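Local coordinates for protein Afp2 (Serratia entomophila, PDB 6RBN) that probably builds the contractile sheath around the inner tube of the anti-feeding prophage, a phage-tail-like injection system, at residues I103-G107 and P172-A178; D109-Y113 and E148-T152; G128-K134 and G156-W162; P151-A157 and R239-D243. All coordinates share one frame; numbering follows the deposited sequence.

How the interactions relate
All four contacts belong to the region assigned to the tail-sheath subtilisin-like domain. From the N terminus, 103-107 comes first, on strand 102-105 and the residues after it. Interaction 1 joins it to 172-178, at the start of helix 173-187, and closes a long loop. Interactions 2 and 3 nest inside that loop. They cross each other: 109-113 pairs with 148-152, and 128-134 with 156-162. Interaction 4 begins where interaction 2 ends, sharing P151 and T152, and runs on to 239-243. It crosses interactions 1 and 3, sharing G156 and A157 with interaction 3. Together they tie strands 102-105, 127-129 and 156-157 of one sheet to helices 112-122 and 173-187 and the loop before helix 250-267.

Interaction 1: I103-G107 and P172-A178; sequences IVAAG and PPSAIAA
V104 meets the first turns of the helix with both of its methyl groups. CG1 lies 3.7 Å from S174 CB, and CG2 lies 3.9 Å from A178 CB. S174 and A178 are four residues apart, so the valine spans one helical turn. Its torsion explains the split. With chi1 at 178°, CG1 is anti to the backbone N and CG2 sits beside that N. CG1 is thus turned to the start of the helix and CG2 to the next turn.

S174 meets V104 through CB and turns its hydroxyl to A105. At chi1 -59°, OG is anti to the carbonyl carbon and approaches A105 O to 3.0 Å. OG is placed to bond L129 O. F130 O and D131 OD1, from the same neighbouring segment, are modelled too close for their bonds to be more than doubtful. S174 is buried, and its OG lies among oxygens of 103-107 and 128-134.

P172, just before the helix, packs its ring on the backbone of A106 and G107. CB is 3.6 Å from G107 N, and CG is 3.9 Å from A106 C. A106 is the centre of an inverse gamma turn, and this turn brings the peptide to the proline. G107 N also bonds to D131 OD2.

Strand 103-105 and helix 173-178 run at 145° to each other, with axes 7.7 Å apart. The contact is a helix packed against strand 102-105 of the mixed sheet. Strands 30-34 and 127-129 flank that strand, and helix 66-75 touches A106, P172 and A175.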
loop_
_atom_site.group_PDB
_atom_site.type_symbol
_atom_site.label_atom_id
_atom_site.label_comp_id
_atom_site.label_asym_id
_atom_site.label_seq_id
_atom_site.Cartn_x
_atom_site.Cartn_y
_atom_site.Cartn_z
ATOM N N ILE C 103 -13.011 -32.472 -84.217
ATOM C CA ILE C 103 -13.467 -33.654 -84.939
ATOM C C ILE C 103 -13.197 -33.401 -86.413
ATOM O O ILE C 103 -13.843 -32.551 -87.038
ATOM C CB ILE C 103 -14.946 -33.963 -84.683
ATOM C CG1 ILE C 103 -15.158 -34.347 -83.223
ATOM C CG2 ILE C 103 -15.420 -35.084 -85.587
ATOM C CD1 ILE C 103 -16.603 -34.504 -82.850
ATOM N N VAL C 104 -12.241 -34.129 -86.968
ATOM C CA VAL C 104 -11.759 -33.900 -88.321
ATOM C C VAL C 104 -12.308 -35.028 -89.187
ATOM O O VAL C 104 -11.834 -36.165 -89.122
ATOM C CB VAL C 104 -10.230 -33.839 -88.371
ATOM C CG1 VAL C 104 -9.758 -33.651 -89.785
ATOM C CG2 VAL C 104 -9.723 -32.717 -87.493
ATOM N N ALA C 105 -13.320 -34.717 -89.992
ATOM C CA ALA C 105 -13.898 -35.679 -90.926
ATOM C C ALA C 105 -12.922 -35.858 -92.079
ATOM O O ALA C 105 -12.878 -35.060 -93.012
ATOM C CB ALA C 105 -15.259 -35.209 -91.415
ATOM N N ALA C 106 -12.114 -36.913 -92.006
ATOM C CA ALA C 106 -11.060 -37.149 -92.991
ATOM C C ALA C 106 -11.642 -37.939 -94.161
ATOM O O ALA C 106 -11.447 -39.148 -94.302
ATOM C CB ALA C 106 -9.887 -37.876 -92.350
ATOM N N GLY C 107 -12.368 -37.229 -95.022
ATOM C CA GLY C 107 -12.997 -37.850 -96.172
ATOM C C GLY C 107 -14.187 -38.698 -95.788
ATOM O O GLY C 107 -14.326 -39.833 -96.250
ATOM N N PRO C 172 -7.735 -34.950 -97.733
ATOM C CA PRO C 172 -9.033 -34.359 -97.428
ATOM C C PRO C 172 -8.869 -32.939 -96.920
ATOM O O PRO C 172 -7.953 -32.651 -96.138
ATOM C CB PRO C 172 -9.589 -35.272 -96.332
ATOM C CG PRO C 172 -8.890 -36.550 -96.532
ATOM C CD PRO C 172 -7.514 -36.195 -96.988
ATOM N N PRO C 173 -9.746 -32.022 -97.331
ATOM C CA PRO C 173 -9.540 -30.605 -97.004
ATOM C C PRO C 173 -9.845 -30.253 -95.561
ATOM O O PRO C 173 -9.590 -29.112 -95.157
ATOM C CB PRO C 173 -10.497 -29.902 -97.961
ATOM C CG PRO C 173 -11.584 -30.886 -98.168
ATOM C CD PRO C 173 -10.956 -32.232 -98.142
ATOM N N SER C 174 -10.397 -31.181 -94.781
ATOM C CA SER C 174 -10.467 -30.994 -93.340
ATOM C C SER C 174 -9.083 -31.022 -92.716
ATOM O O SER C 174 -8.825 -30.300 -91.749
ATOM C CB SER C 174 -11.321 -32.086 -92.715
ATOM O OG SER C 174 -12.621 -32.076 -93.249
ATOM N N ALA C 175 -8.190 -31.854 -93.250
ATOM C CA ALA C 175 -6.840 -31.957 -92.719
ATOM C C ALA C 175 -5.987 -30.760 -93.095
ATOM O O ALA C 175 -5.026 -30.444 -92.386
ATOM C CB ALA C 175 -6.184 -33.236 -93.219
ATOM N N ILE C 176 -6.304 -30.105 -94.210
ATOM C CA ILE C 176 -5.637 -28.856 -94.553
ATOM C C ILE C 176 -6.045 -27.767 -93.574
ATOM O O ILE C 176 -5.219 -26.956 -93.138
ATOM C CB ILE C 176 -5.962 -28.479 -96.010
ATOM C CG1 ILE C 176 -5.474 -29.573 -96.955
ATOM C CG2 ILE C 176 -5.330 -27.164 -96.391
ATOM C CD1 ILE C 176 -5.983 -29.424 -98.362
ATOM N N ALA C 177 -7.318 -27.756 -93.178
ATOM C CA ALA C 177 -7.775 -26.809 -92.173
ATOM C C ALA C 177 -7.266 -27.170 -90.787
ATOM O O ALA C 177 -6.998 -26.275 -89.982
ATOM C CB ALA C 177 -9.295 -26.746 -92.169
ATOM N N ALA C 178 -7.122 -28.460 -90.490
ATOM C CA ALA C 178 -6.663 -28.878 -89.172
ATOM C C ALA C 178 -5.183 -28.610 -88.958
ATOM O O ALA C 178 -4.752 -28.478 -87.811
ATOM C CB ALA C 178 -6.953 -30.360 -88.954
#

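Interaction 2: D109-Y113 and E148-T152; sequences DTTTY and EEYPT
T110, whose CG2 approaches E149 OE1 across the contact, bonds through OG1 to D109 O at 2.6 Å. The bond is bent: the hydroxyl sits above the carbonyl plane, with a C=O...donor angle of 98°. D109 also faces E149. Its OD2 is 4.4 Å from E149 OE1, and the two like charges would probably repel each other a little where D109 is exposed to solvent.

Y113 carries most of the contact. Its CD2 lies 3.4 Å from E149 O. The E149 side chain crosses the Y113 ring at a slant, with CG 4.1 Å from Y113 CE2. The carboxylate plane is turned 69° from the ring plane. With chi1 at 68°, E149 CG stands between its own backbone N and carbonyl carbon, and the chain then runs out extended toward the phenol.

Y113 belongs to the first turn of helix 112-122, the connection between strands 102-105 and 127-129 of the sheet. The partner segment is the loop from helix 143-146 to strand 156-157, part of the beta-alpha-beta crossover that starts at strand 127-129.

Y150 brings CE1 to 3.2 Å from Y113 OH, and the ring centroids are 5.5 Å apart. The two ring planes meet at an oblique 50°. E149 CG lies over the centre of one face of the Y150 ring. F130 meets the Y113 ring nearly at a right angle, and K220 NZ bonds to Y150 O.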
loop_
_atom_site.group_PDB
_atom_site.type_symbol
_atom_site.label_atom_id
_atom_site.label_comp_id
_atom_site.label_asym_id
_atom_site.label_seq_id
_atom_site.Cartn_x
_atom_site.Cartn_y
_atom_site.Cartn_z
ATOM N N ASP C 109 -18.545 -38.602 -94.619
ATOM C CA ASP C 109 -19.779 -37.831 -94.612
ATOM C C ASP C 109 -20.963 -38.711 -94.236
ATOM O O ASP C 109 -20.911 -39.937 -94.364
ATOM C CB ASP C 109 -20.014 -37.151 -95.970
ATOM C CG ASP C 109 -19.986 -38.126 -97.139
ATOM O OD1 ASP C 109 -19.672 -39.320 -96.944
ATOM O OD2 ASP C 109 -20.279 -37.688 -98.271
ATOM N N THR C 110 -22.016 -38.056 -93.725
ATOM C CA THR C 110 -23.365 -38.561 -93.428
ATOM C C THR C 110 -23.422 -39.573 -92.286
ATOM O O THR C 110 -24.508 -40.032 -91.922
ATOM C CB THR C 110 -24.051 -39.161 -94.669
ATOM O OG1 THR C 110 -23.374 -40.351 -95.098
ATOM C CG2 THR C 110 -24.087 -38.148 -95.811
ATOM N N THR C 111 -22.282 -39.923 -91.709
ATOM C CA THR C 111 -22.205 -40.735 -90.502
ATOM C C THR C 111 -21.450 -40.019 -89.400
ATOM O O THR C 111 -21.838 -40.091 -88.231
ATOM C CB THR C 111 -21.532 -42.078 -90.818
ATOM O OG1 THR C 111 -22.226 -42.714 -91.894
ATOM C CG2 THR C 111 -21.563 -43.007 -89.614
ATOM N N THR C 112 -20.384 -39.303 -89.762
ATOM C CA THR C 112 -19.792 -38.327 -88.860
ATOM C C THR C 112 -20.768 -37.195 -88.566
ATOM O O THR C 112 -20.811 -36.698 -87.437
ATOM C CB THR C 112 -18.492 -37.793 -89.470
ATOM O OG1 THR C 112 -17.601 -38.886 -89.701
ATOM C CG2 THR C 112 -17.796 -36.809 -88.550
ATOM N N TYR C 113 -21.595 -36.823 -89.550
ATOM C CA TYR C 113 -22.509 -35.689 -89.401
ATOM C C TYR C 113 -23.585 -35.980 -88.363
ATOM O O TYR C 113 -23.903 -35.129 -87.528
ATOM C CB TYR C 113 -23.182 -35.353 -90.735
ATOM C CG TYR C 113 -22.287 -34.914 -91.876
ATOM C CD1 TYR C 113 -20.977 -34.511 -91.666
ATOM C CD2 TYR C 113 -22.769 -34.911 -93.179
ATOM C CE1 TYR C 113 -20.175 -34.130 -92.719
ATOM C CE2 TYR C 113 -21.973 -34.525 -94.235
ATOM C CZ TYR C 113 -20.678 -34.134 -93.997
ATOM O OH TYR C 113 -19.869 -33.748 -95.038
ATOM N N GLU C 148 -26.728 -28.582 -98.302
ATOM C CA GLU C 148 -27.898 -29.139 -97.637
ATOM C C GLU C 148 -27.607 -30.404 -96.844
ATOM O O GLU C 148 -28.462 -30.829 -96.062
ATOM C CB GLU C 148 -29.004 -29.423 -98.656
ATOM C CG GLU C 148 -28.666 -30.497 -99.663
ATOM C CD GLU C 148 -29.771 -30.693 -100.680
ATOM O OE1 GLU C 148 -30.792 -29.981 -100.590
ATOM O OE2 GLU C 148 -29.616 -31.554 -101.570
ATOM N N GLU C 149 -26.440 -31.018 -97.016
ATOM C CA GLU C 149 -26.096 -32.195 -96.232
ATOM C C GLU C 149 -25.408 -31.853 -94.920
ATOM O O GLU C 149 -25.180 -32.754 -94.107
ATOM C CB GLU C 149 -25.187 -33.131 -97.031
ATOM C CG GLU C 149 -23.809 -32.568 -97.299
ATOM C CD GLU C 149 -22.926 -33.535 -98.061
ATOM O OE1 GLU C 149 -23.395 -34.644 -98.382
ATOM O OE2 GLU C 149 -21.761 -33.184 -98.339
ATOM N N TYR C 150 -25.087 -30.613 -94.698
ATOM C CA TYR C 150 -24.308 -30.175 -93.554
ATOM C C TYR C 150 -25.218 -29.695 -92.432
ATOM O O TYR C 150 -26.341 -29.251 -92.683
ATOM C CB TYR C 150 -23.366 -29.052 -93.965
ATOM C CG TYR C 150 -22.389 -29.479 -95.020
ATOM C CD1 TYR C 150 -21.287 -30.249 -94.693
ATOM C CD2 TYR C 150 -22.572 -29.118 -96.345
ATOM C CE1 TYR C 150 -20.396 -30.648 -95.655
ATOM C CE2 TYR C 150 -21.684 -29.513 -97.315
ATOM C CZ TYR C 150 -20.599 -30.276 -96.964
ATOM O OH TYR C 150 -19.711 -30.674 -97.929
ATOM N N PRO C 151 -24.761 -29.785 -91.175
ATOM C CA PRO C 151 -25.555 -29.245 -90.061
ATOM C C PRO C 151 -25.645 -27.726 -90.060
ATOM O O PRO C 151 -24.975 -27.052 -90.845
ATOM C CB PRO C 151 -24.807 -29.754 -88.824
ATOM C CG PRO C 151 -24.068 -30.950 -89.294
ATOM C CD PRO C 151 -23.660 -30.638 -90.693
ATOM N N THR C 152 -26.476 -27.174 -89.178
ATOM C CA THR C 152 -26.634 -25.732 -89.051
ATOM C C THR C 152 -26.070 -25.259 -87.710
ATOM O O THR C 152 -26.310 -24.127 -87.276
ATOM C CB THR C 152 -28.113 -25.361 -89.218
ATOM O OG1 THR C 152 -28.688 -26.209 -90.216
ATOM C CG2 THR C 152 -28.280 -23.934 -89.754
#

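Interaction 3: G128-K134 and G156-W162; sequences GLFDGPK and GAVFYPW
G128-L129 and G156-A157 pair as parallel strands. They are the two strands of a beta-alpha-beta unit whose helix is 143-146. A157 N bonds to G128 O at 3.3 Å, and F130 N bonds to A157 O at 2.8 Å. The first bond is the more bent. G156 CA also makes a CH contact with G128 O.

The F130 ring lies beside the pair. Its CE2 is 3.7 Å from G156 CA, a residue without a side chain. L129 CD2 meets F159 CE2 at 3.7 Å, the two side chains crossing at a slant.

Beyond the strands the two segments stay together. W162 NE1 donates to G132 O at 3.0 Å, with an N-H...O angle of 158°. The indole nitrogen comes from above the carbonyl plane. K134 CB sits over a face of the five-membered ring, 4.1 Å from its centroid, as a CH-pi contact. K134 chi1 is -167°, which puts CG anti to the backbone N, and the extended chain carries on across the indole. P133 CD comes to 3.6 Å from Y160 CD1, the proline and tyrosine crossing at about a right angle.

Outer residues hold these groups. F116 meets F130 edge-to-face. I250 of helix 250-267 touches A157 and F159, and P173 backs W162. The phenol of Y160 is held by two backbone bonds, with OH bonded to I137 N and E135 O.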
loop_
_atom_site.group_PDB
_atom_site.type_symbol
_atom_site.label_atom_id
_atom_site.label_comp_id
_atom_site.label_asym_id
_atom_site.label_seq_id
_atom_site.Cartn_x
_atom_site.Cartn_y
_atom_site.Cartn_z
ATOM N N GLY C 128 -16.108 -29.104 -85.252
ATOM C CA GLY C 128 -16.017 -30.030 -86.361
ATOM C C GLY C 128 -15.434 -29.402 -87.615
ATOM O O GLY C 128 -15.641 -28.231 -87.900
ATOM N N LEU C 129 -14.697 -30.215 -88.367
ATOM C CA LEU C 129 -14.063 -29.788 -89.612
ATOM C C LEU C 129 -14.534 -30.745 -90.702
ATOM O O LEU C 129 -14.046 -31.875 -90.794
ATOM C CB LEU C 129 -12.547 -29.790 -89.477
ATOM C CG LEU C 129 -11.971 -28.845 -88.424
ATOM C CD1 LEU C 129 -10.476 -29.034 -88.301
ATOM C CD2 LEU C 129 -12.305 -27.407 -88.749
ATOM N N PHE C 130 -15.484 -30.303 -91.516
ATOM C CA PHE C 130 -16.152 -31.170 -92.476
ATOM C C PHE C 130 -15.443 -31.069 -93.828
ATOM O O PHE C 130 -14.303 -30.611 -93.900
ATOM C CB PHE C 130 -17.639 -30.823 -92.515
ATOM C CG PHE C 130 -18.292 -30.907 -91.172
ATOM C CD1 PHE C 130 -18.431 -32.125 -90.538
ATOM C CD2 PHE C 130 -18.781 -29.774 -90.551
ATOM C CE1 PHE C 130 -19.027 -32.211 -89.304
ATOM C CE2 PHE C 130 -19.384 -29.857 -89.317
ATOM C CZ PHE C 130 -19.505 -31.077 -88.694
ATOM N N ASP C 131 -16.069 -31.554 -94.899
ATOM C CA ASP C 131 -15.447 -31.574 -96.215
ATOM C C ASP C 131 -16.405 -31.037 -97.260
ATOM O O ASP C 131 -17.623 -31.170 -97.133
ATOM C CB ASP C 131 -15.029 -32.982 -96.639
ATOM C CG ASP C 131 -13.827 -33.479 -95.898
ATOM O OD1 ASP C 131 -12.990 -32.652 -95.498
ATOM O OD2 ASP C 131 -13.714 -34.703 -95.730
ATOM N N GLY C 132 -15.843 -30.456 -98.311
ATOM C CA GLY C 132 -16.609 -30.116 -99.482
ATOM C C GLY C 132 -16.687 -31.301 -100.419
ATOM O O GLY C 132 -16.113 -32.361 -100.152
ATOM N N PRO C 133 -17.418 -31.153 -101.525
ATOM C CA PRO C 133 -17.497 -32.243 -102.506
ATOM C C PRO C 133 -16.168 -32.484 -103.200
ATOM O O PRO C 133 -15.375 -31.564 -103.407
ATOM C CB PRO C 133 -18.553 -31.747 -103.499
ATOM C CG PRO C 133 -19.372 -30.791 -102.719
ATOM C CD PRO C 133 -18.418 -30.109 -101.794
ATOM N N LYS C 134 -15.927 -33.745 -103.559
ATOM C CA LYS C 134 -14.683 -34.095 -104.230
ATOM C C LYS C 134 -14.735 -33.732 -105.709
ATOM O O LYS C 134 -13.691 -33.478 -106.322
ATOM C CB LYS C 134 -14.391 -35.583 -104.025
ATOM C CG LYS C 134 -12.985 -36.010 -104.390
ATOM C CD LYS C 134 -12.722 -37.442 -103.974
ATOM C CE LYS C 134 -11.300 -37.849 -104.315
ATOM N NZ LYS C 134 -11.006 -39.248 -103.909
ATOM N N GLY C 156 -19.101 -26.002 -86.560
ATOM C CA GLY C 156 -18.530 -26.657 -87.715
ATOM C C GLY C 156 -18.229 -25.684 -88.836
ATOM O O GLY C 156 -18.756 -24.571 -88.890
ATOM N N ALA C 157 -17.353 -26.134 -89.732
ATOM C CA ALA C 157 -17.051 -25.445 -90.977
ATOM C C ALA C 157 -16.684 -26.496 -92.016
ATOM O O ALA C 157 -16.364 -27.635 -91.676
ATOM C CB ALA C 157 -15.932 -24.424 -90.797
ATOM N N VAL C 158 -16.722 -26.112 -93.289
ATOM C CA VAL C 158 -16.800 -27.086 -94.372
ATOM C C VAL C 158 -15.486 -27.225 -95.136
ATOM O O VAL C 158 -15.058 -28.351 -95.382
ATOM C CB VAL C 158 -17.973 -26.744 -95.310
ATOM C CG1 VAL C 158 -18.068 -27.750 -96.433
ATOM C CG2 VAL C 158 -19.244 -26.752 -94.521
ATOM N N PHE C 159 -14.840 -26.114 -95.531
ATOM C CA PHE C 159 -13.521 -26.119 -96.184
ATOM C C PHE C 159 -13.484 -26.913 -97.488
ATOM O O PHE C 159 -13.039 -28.056 -97.478
ATOM C CB PHE C 159 -12.431 -26.617 -95.231
ATOM C CG PHE C 159 -12.234 -25.738 -94.045
ATOM C CD1 PHE C 159 -11.520 -24.560 -94.153
ATOM C CD2 PHE C 159 -12.772 -26.084 -92.820
ATOM C CE1 PHE C 159 -11.342 -23.746 -93.061
ATOM C CE2 PHE C 159 -12.594 -25.279 -91.726
ATOM C CZ PHE C 159 -11.880 -24.106 -91.845
ATOM N N TYR C 160 -14.041 -26.357 -98.580
ATOM C CA TYR C 160 -14.300 -27.143 -99.793
ATOM C C TYR C 160 -13.078 -27.767 -100.476
ATOM O O TYR C 160 -13.030 -29.009 -100.540
ATOM C CB TYR C 160 -15.135 -26.308 -100.773
ATOM C CG TYR C 160 -15.093 -26.787 -102.207
ATOM C CD1 TYR C 160 -15.693 -27.972 -102.593
ATOM C CD2 TYR C 160 -14.471 -26.024 -103.184
ATOM C CE1 TYR C 160 -15.647 -28.399 -103.903
ATOM C CE2 TYR C 160 -14.429 -26.436 -104.495
ATOM C CZ TYR C 160 -15.019 -27.621 -104.847
ATOM O OH TYR C 160 -14.977 -28.032 -106.155
ATOM N N PRO C 161 -12.101 -27.022 -101.027
ATOM C CA PRO C 161 -11.249 -27.618 -102.073
ATOM C C PRO C 161 -10.259 -28.668 -101.589
ATOM O O PRO C 161 -9.448 -28.438 -100.691
ATOM C CB PRO C 161 -10.477 -26.408 -102.623
ATOM C CG PRO C 161 -11.161 -25.216 -102.093
ATOM C CD PRO C 161 -11.666 -25.644 -100.759
ATOM N N TRP C 162 -10.331 -29.836 -102.221
ATOM C CA TRP C 162 -9.513 -30.981 -101.848
ATOM C C TRP C 162 -8.053 -30.766 -102.222
ATOM O O TRP C 162 -7.719 -29.948 -103.080
ATOM C CB TRP C 162 -10.056 -32.236 -102.529
ATOM C CG TRP C 162 -11.284 -32.776 -101.879
ATOM C CD1 TRP C 162 -12.543 -32.268 -101.964
ATOM C CD2 TRP C 162 -11.396 -33.999 -101.144
ATOM N NE1 TRP C 162 -13.419 -33.055 -101.262
ATOM C CE2 TRP C 162 -12.742 -34.132 -100.760
ATOM C CE3 TRP C 162 -10.482 -34.977 -100.749
ATOM C CZ2 TRP C 162 -13.197 -35.202 -100.003
ATOM C CZ3 TRP C 162 -10.939 -36.042 -100.000
ATOM C CH2 TRP C 162 -12.281 -36.146 -99.632
#

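Interaction 4: P151-A157 and R239-D243; sequences PTSPFGA and RTLED
L241 packs against the loop 151-155 that leads into strand 156-157, outermost in the mixed sheet within this chain. The partner 239-243 is a loop before helix 250-267 that packs beside this strand.

Backbone polar contact is slight. L241 N bonds weakly to G156 O at 3.1 Å, with an N-H...O angle of only 129°. T240 CA makes a CH contact with the same oxygen, so G156 O is met from two neighbouring residues. T240 OG1 bonds to W247 O.

Van der Waals packing is mostly of L241 carbons against backbone carbonyl oxygens. L241 CD1 is 3.3 Å from P151 O, and L241 CB is 3.3 Å from S153 O. L241 CD1 also meets P151 CD, an apolar pair. With chi1 at -71°, CG is anti to the carbonyl carbon, and the branch lies between these oxygens and the glycine. T240 CG2 packs near P154 O, and A157 CB lies 3.6 Å from R239 O.

Charged groups sit at the outer side. R239 NH1 pairs with D243 OD1 at 2.8 Å within the loop. This carboxylate also reaches R248, and R239 NE pairs with E342. E242 runs extended alongside P154, pointing the same way, and its OE1 lies 3.3 Å from P154 CD.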
loop_
_atom_site.group_PDB
_atom_site.type_symbol
_atom_site.label_atom_id
_atom_site.label_comp_id
_atom_site.label_asym_id
_atom_site.label_seq_id
_atom_site.Cartn_x
_atom_site.Cartn_y
_atom_site.Cartn_z
ATOM N N PRO C 151 -24.761 -29.785 -91.175
ATOM C CA PRO C 151 -25.555 -29.245 -90.061
ATOM C C PRO C 151 -25.645 -27.726 -90.060
ATOM O O PRO C 151 -24.975 -27.052 -90.845
ATOM C CB PRO C 151 -24.807 -29.754 -88.824
ATOM C CG PRO C 151 -24.068 -30.950 -89.294
ATOM C CD PRO C 151 -23.660 -30.638 -90.693
ATOM N N THR C 152 -26.476 -27.174 -89.178
ATOM C CA THR C 152 -26.634 -25.732 -89.051
ATOM C C THR C 152 -26.070 -25.259 -87.710
ATOM O O THR C 152 -26.310 -24.127 -87.276
ATOM C CB THR C 152 -28.113 -25.361 -89.218
ATOM O OG1 THR C 152 -28.688 -26.209 -90.216
ATOM C CG2 THR C 152 -28.280 -23.934 -89.754
ATOM N N SER C 153 -25.306 -26.117 -87.051
ATOM C CA SER C 153 -24.732 -25.819 -85.753
ATOM C C SER C 153 -23.578 -24.829 -85.895
ATOM O O SER C 153 -22.896 -24.807 -86.919
ATOM C CB SER C 153 -24.226 -27.097 -85.099
ATOM O OG SER C 153 -23.125 -27.610 -85.820
ATOM N N PRO C 154 -23.330 -24.004 -84.876
ATOM C CA PRO C 154 -22.181 -23.094 -84.908
ATOM C C PRO C 154 -20.844 -23.734 -84.576
ATOM O O PRO C 154 -19.891 -23.007 -84.297
ATOM C CB PRO C 154 -22.549 -22.062 -83.839
ATOM C CG PRO C 154 -23.392 -22.789 -82.894
ATOM C CD PRO C 154 -24.202 -23.736 -83.719
ATOM N N PHE C 155 -20.749 -25.061 -84.572
ATOM C CA PHE C 155 -19.556 -25.778 -84.161
ATOM C C PHE C 155 -18.831 -26.434 -85.330
ATOM O O PHE C 155 -18.025 -27.343 -85.116
ATOM C CB PHE C 155 -19.926 -26.834 -83.124
ATOM C CG PHE C 155 -20.405 -26.272 -81.820
ATOM C CD1 PHE C 155 -19.516 -25.979 -80.814
ATOM C CD2 PHE C 155 -21.755 -26.023 -81.613
ATOM C CE1 PHE C 155 -19.949 -25.478 -79.616
ATOM C CE2 PHE C 155 -22.195 -25.502 -80.412
ATOM C CZ PHE C 155 -21.291 -25.227 -79.415
ATOM N N GLY C 156 -19.101 -26.002 -86.560
ATOM C CA GLY C 156 -18.530 -26.657 -87.715
ATOM C C GLY C 156 -18.229 -25.684 -88.836
ATOM O O GLY C 156 -18.756 -24.571 -88.890
ATOM N N ALA C 157 -17.353 -26.134 -89.732
ATOM C CA ALA C 157 -17.051 -25.445 -90.977
ATOM C C ALA C 157 -16.684 -26.496 -92.016
ATOM O O ALA C 157 -16.364 -27.635 -91.676
ATOM C CB ALA C 157 -15.932 -24.424 -90.797
ATOM N N ARG C 239 -15.463 -18.488 -91.362
ATOM C CA ARG C 239 -16.831 -18.487 -90.867
ATOM C C ARG C 239 -17.306 -19.899 -90.531
ATOM O O ARG C 239 -16.760 -20.897 -91.002
ATOM C CB ARG C 239 -17.753 -17.845 -91.901
ATOM C CG ARG C 239 -17.653 -16.343 -91.995
ATOM C CD ARG C 239 -18.357 -15.864 -93.238
ATOM N NE ARG C 239 -18.307 -14.416 -93.398
ATOM C CZ ARG C 239 -19.336 -13.605 -93.201
ATOM N NH1 ARG C 239 -20.523 -14.107 -92.900
ATOM N NH2 ARG C 239 -19.193 -12.300 -93.360
ATOM N N THR C 240 -18.353 -19.966 -89.714
ATOM C CA THR C 240 -18.963 -21.217 -89.278
ATOM C C THR C 240 -20.235 -21.479 -90.082
ATOM O O THR C 240 -20.585 -20.734 -90.998
ATOM C CB THR C 240 -19.279 -21.193 -87.779
ATOM O OG1 THR C 240 -20.188 -20.123 -87.496
ATOM C CG2 THR C 240 -18.029 -21.009 -86.961
ATOM N N LEU C 241 -20.938 -22.547 -89.712
ATOM C CA LEU C 241 -22.178 -22.930 -90.374
ATOM C C LEU C 241 -23.380 -22.114 -89.923
ATOM O O LEU C 241 -24.446 -22.230 -90.535
ATOM C CB LEU C 241 -22.452 -24.414 -90.145
ATOM C CG LEU C 241 -21.530 -25.377 -90.884
ATOM C CD1 LEU C 241 -21.688 -26.789 -90.376
ATOM C CD2 LEU C 241 -21.877 -25.322 -92.340
ATOM N N GLU C 242 -23.250 -21.300 -88.880
ATOM C CA GLU C 242 -24.317 -20.409 -88.442
ATOM C C GLU C 242 -23.900 -18.968 -88.689
ATOM O O GLU C 242 -22.878 -18.516 -88.167
ATOM C CB GLU C 242 -24.649 -20.611 -86.966
ATOM C CG GLU C 242 -25.751 -19.681 -86.491
ATOM C CD GLU C 242 -26.142 -19.905 -85.050
ATOM O OE1 GLU C 242 -25.574 -20.808 -84.413
ATOM O OE2 GLU C 242 -27.014 -19.170 -84.549
ATOM N N ASP C 243 -24.694 -18.251 -89.478
ATOM C CA ASP C 243 -24.417 -16.849 -89.779
ATOM C C ASP C 243 -25.270 -15.956 -88.882
ATOM O O ASP C 243 -26.275 -15.377 -89.289
ATOM C CB ASP C 243 -24.665 -16.565 -91.255
ATOM C CG ASP C 243 -24.224 -15.178 -91.660
ATOM O OD1 ASP C 243 -23.002 -14.951 -91.776
ATOM O OD2 ASP C 243 -25.099 -14.313 -91.866
#